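Local coordinates for protein response regulator aspartate phosphatase H (Bacillus subtilis, PDB 3Q15) that dephosphorylates the sporulation response regulator Spo0F and also acts on the competence regulator ComA, helping to keep competence and sporulation apart in time, at residues Q183-I188 against L205-E210. Sequence-based numbering, arbitrary orientation.
Sequences QSLFVI and LEAALE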
ATOM      1  N   GLN A 183      20.070   7.743  -3.070  1.00 50.12           N
ATOM      2  CA  GLN A 183      19.386   6.701  -2.307  1.00 48.10           C
ATOM      3  C   GLN A 183      17.988   6.457  -2.863  1.00 46.58           C
ATOM      4  O   GLN A 183      17.511   5.327  -2.881  1.00 49.62           O
ATOM      5  CB  GLN A 183      19.299   7.076  -0.824  1.00 46.45           C
ATOM      6  CG  GLN A 183      20.638   7.141  -0.108  1.00 45.77           C
ATOM      7  CD  GLN A 183      20.545   7.821   1.248  1.00 48.69           C
ATOM      8  OE1 GLN A 183      19.860   8.834   1.407  1.00 48.03           O
ATOM      9  NE2 GLN A 183      21.231   7.260   2.235  1.00 49.39           N
ATOM     10  N   SER A 184      17.335   7.525  -3.314  1.00 45.07           N
ATOM     11  CA  SER A 184      15.995   7.408  -3.885  1.00 43.03           C
ATOM     12  C   SER A 184      16.035   6.669  -5.216  1.00 44.95           C
ATOM     13  O   SER A 184      15.129   5.897  -5.537  1.00 45.41           O
ATOM     14  CB  SER A 184      15.347   8.782  -4.052  1.00 40.71           C
ATOM     15  OG  SER A 184      15.091   9.374  -2.790  1.00 41.95           O
ATOM     16  N   LEU A 185      17.091   6.906  -5.984  1.00 44.35           N
ATOM     17  CA  LEU A 185      17.281   6.208  -7.247  1.00 45.04           C
ATOM     18  C   LEU A 185      17.519   4.722  -7.008  1.00 42.23           C
ATOM     19  O   LEU A 185      16.986   3.878  -7.730  1.00 41.65           O
ATOM     20  CB  LEU A 185      18.441   6.827  -8.034  1.00 40.45           C
ATOM     21  CG  LEU A 185      18.203   8.267  -8.503  1.00 42.87           C
ATOM     22  CD1 LEU A 185      19.485   8.909  -9.024  1.00 46.47           C
ATOM     23  CD2 LEU A 185      17.109   8.313  -9.561  1.00 42.37           C
ATOM     24  N   PHE A 186      18.322   4.405  -5.994  1.00 39.22           N
ATOM     25  CA  PHE A 186      18.548   3.009  -5.615  1.00 44.99           C
ATOM     26  C   PHE A 186      17.240   2.320  -5.238  1.00 42.35           C
ATOM     27  O   PHE A 186      16.997   1.174  -5.620  1.00 38.93           O
ATOM     28  CB  PHE A 186      19.551   2.901  -4.460  1.00 43.30           C
ATOM     29  CG  PHE A 186      20.964   3.227  -4.851  1.00 42.93           C
ATOM     30  CD1 PHE A 186      21.317   3.352  -6.186  1.00 43.77           C
ATOM     31  CD2 PHE A 186      21.941   3.406  -3.887  1.00 44.44           C
ATOM     32  CE1 PHE A 186      22.617   3.654  -6.554  1.00 43.24           C
ATOM     33  CE2 PHE A 186      23.244   3.706  -4.248  1.00 50.01           C
ATOM     34  CZ  PHE A 186      23.581   3.830  -5.585  1.00 49.33           C
ATOM     35  N   VAL A 187      16.397   3.022  -4.487  1.00 43.58           N
ATOM     36  CA  VAL A 187      15.113   2.468  -4.076  1.00 40.53           C
ATOM     37  C   VAL A 187      14.224   2.198  -5.286  1.00 41.66           C
ATOM     38  O   VAL A 187      13.596   1.145  -5.383  1.00 41.53           O
ATOM     39  CB  VAL A 187      14.389   3.384  -3.080  1.00 43.22           C
ATOM     40  CG1 VAL A 187      12.978   2.874  -2.821  1.00 42.96           C
ATOM     41  CG2 VAL A 187      15.177   3.466  -1.780  1.00 45.65           C
ATOM     42  N   ILE A 188      14.185   3.146  -6.216  1.00 42.73           N
ATOM     43  CA  ILE A 188      13.400   2.979  -7.432  1.00 42.44           C
ATOM     44  C   ILE A 188      13.884   1.775  -8.240  1.00 41.65           C
ATOM     45  O   ILE A 188      13.083   0.961  -8.703  1.00 41.03           O
ATOM     46  CB  ILE A 188      13.449   4.245  -8.301  1.00 42.27           C
ATOM     47  CG1 ILE A 188      12.847   5.427  -7.542  1.00 44.83           C
ATOM     48  CG2 ILE A 188      12.714   4.026  -9.612  1.00 43.59           C
ATOM     49  CD1 ILE A 188      13.002   6.763  -8.266  1.00 44.00           C
ATOM     50  N   LEU A 205      19.904   3.642 -12.065  1.00 41.87           N
ATOM     51  CA  LEU A 205      21.227   3.334 -11.539  1.00 43.17           C
ATOM     52  C   LEU A 205      22.298   4.166 -12.242  1.00 45.94           C
ATOM     53  O   LEU A 205      23.279   4.577 -11.623  1.00 50.51           O
ATOM     54  CB  LEU A 205      21.530   1.839 -11.669  1.00 42.47           C
ATOM     55  CG  LEU A 205      20.635   0.906 -10.844  1.00 42.57           C
ATOM     56  CD1 LEU A 205      21.054  -0.544 -11.025  1.00 42.03           C
ATOM     57  CD2 LEU A 205      20.661   1.285  -9.371  1.00 37.74           C
ATOM     58  N   GLU A 206      22.104   4.423 -13.530  1.00 44.17           N
ATOM     59  CA  GLU A 206      23.065   5.225 -14.281  1.00 47.08           C
ATOM     60  C   GLU A 206      23.025   6.685 -13.840  1.00 45.08           C
ATOM     61  O   GLU A 206      24.068   7.323 -13.697  1.00 48.63           O
ATOM     62  CB  GLU A 206      22.828   5.101 -15.789  1.00 51.18           C
ATOM     63  CG  GLU A 206      23.142   3.719 -16.352  1.00 57.13           C
ATOM     64  CD  GLU A 206      22.832   3.597 -17.834  1.00 62.16           C
ATOM     65  OE1 GLU A 206      23.390   2.688 -18.486  1.00 63.05           O
ATOM     66  OE2 GLU A 206      22.029   4.404 -18.348  1.00 66.56           O
ATOM     67  N   ALA A 207      21.825   7.213 -13.621  1.00 43.54           N
ATOM     68  CA  ALA A 207      21.689   8.584 -13.139  1.00 41.81           C
ATOM     69  C   ALA A 207      22.325   8.711 -11.762  1.00 43.88           C
ATOM     70  O   ALA A 207      22.972   9.709 -11.454  1.00 44.07           O
ATOM     71  CB  ALA A 207      20.223   8.989 -13.085  1.00 40.18           C
ATOM     72  N   ALA A 208      22.141   7.687 -10.935  1.00 44.06           N
ATOM     73  CA  ALA A 208      22.755   7.667  -9.614  1.00 44.61           C
ATOM     74  C   ALA A 208      24.274   7.691  -9.728  1.00 45.33           C
ATOM     75  O   ALA A 208      24.945   8.429  -9.009  1.00 47.17           O
ATOM     76  CB  ALA A 208      22.295   6.449  -8.822  1.00 45.63           C
ATOM     77  N   LEU A 209      24.816   6.885 -10.637  1.00 44.14           N
ATOM     78  CA  LEU A 209      26.256   6.866 -10.855  1.00 47.24           C
ATOM     79  C   LEU A 209      26.777   8.247 -11.251  1.00 46.94           C
ATOM     80  O   LEU A 209      27.765   8.727 -10.696  1.00 50.39           O
ATOM     81  CB  LEU A 209      26.644   5.838 -11.923  1.00 49.40           C
ATOM     82  CG  LEU A 209      28.120   5.856 -12.348  1.00 54.03           C
ATOM     83  CD1 LEU A 209      29.033   5.597 -11.156  1.00 55.03           C
ATOM     84  CD2 LEU A 209      28.392   4.849 -13.459  1.00 53.83           C
ATOM     85  N   GLU A 210      26.110   8.878 -12.214  1.00 67.81           N
ATOM     86  CA  GLU A 210      26.532  10.192 -12.698  1.00 71.20           C
ATOM     87  C   GLU A 210      26.487  11.235 -11.591  1.00 71.24           C
ATOM     88  O   GLU A 210      27.412  12.031 -11.437  1.00 73.56           O
ATOM     89  CB  GLU A 210      25.678  10.644 -13.888  1.00 72.79           C
ATOM     90  CG  GLU A 210      26.324  10.396 -15.244  1.00 83.15           C
ATOM     91  CD  GLU A 210      25.925  11.430 -16.286  1.00 89.70           C
ATOM     92  OE1 GLU A 210      24.740  11.827 -16.319  1.00 88.81           O
ATOM     93  OE2 GLU A 210      26.801  11.853 -17.070  1.00 97.14           O
TER
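The carbonyl O of Leu-205 accepts a hydrogen bond from the amide N of Leu-209, 2.9 Å away, inside its own helix; no hydrogen bond joins 205-210 to 183-188, and the two segments meet through apolar atoms. Ala-208 is the small residue on which the other helix closes. The Ala-208 CB faces 183-188 and is approached by two neighbouring side chains, CE1 of Phe-186 at 3.6 Å and CD1 of Leu-185 at 3.7 Å. Leu-185 also points across the interface. Its chi1 (-65°) sets CG anti to the carbonyl carbon, and chi2 (168°) then holds CD1 anti to CA. The Leu-185 CD1 methyl lies 3.5 Å from the backbone N of Ala-208 and 4.1 Å from CB of Ala-207, at the more exposed margin of the contact.

Leu-205 and Phe-186 complete the interface. Leu-205 starts out away from the other helix and its CD2 returns toward it, while Phe-186 leaves its helix to one side; CD2 of Leu-205 comes within 3.9 Å of CD1 of Phe-186, the two side chains crossing at about a right angle. One side of the ring, CD1 and CE1, thus lies obliquely against both this methyl and CB of Ala-208. The Phe-186 side chain also touches Ile-223, Ser-224 and Asn-227 of helix 218-235, so it links the pair to the next helix along the chain. Behind the contact, Ser-184 and Ile-188 pack on helix 157-172.

The axes of the two short segments run antiparallel, 163° between their N-to-C directions, and approach to 8.8 Å, a spacing consistent with the small Ala-208 at the nearest point. Both segments lie in the predicted third TPR, where Leu-185, Ala-189, Leu-205 and Ala-208 fall on positions 4, 8, 24 and 27, which belong to the TPR signature; this is the antiparallel helix-turn-helix packing of a tetratricopeptide repeat.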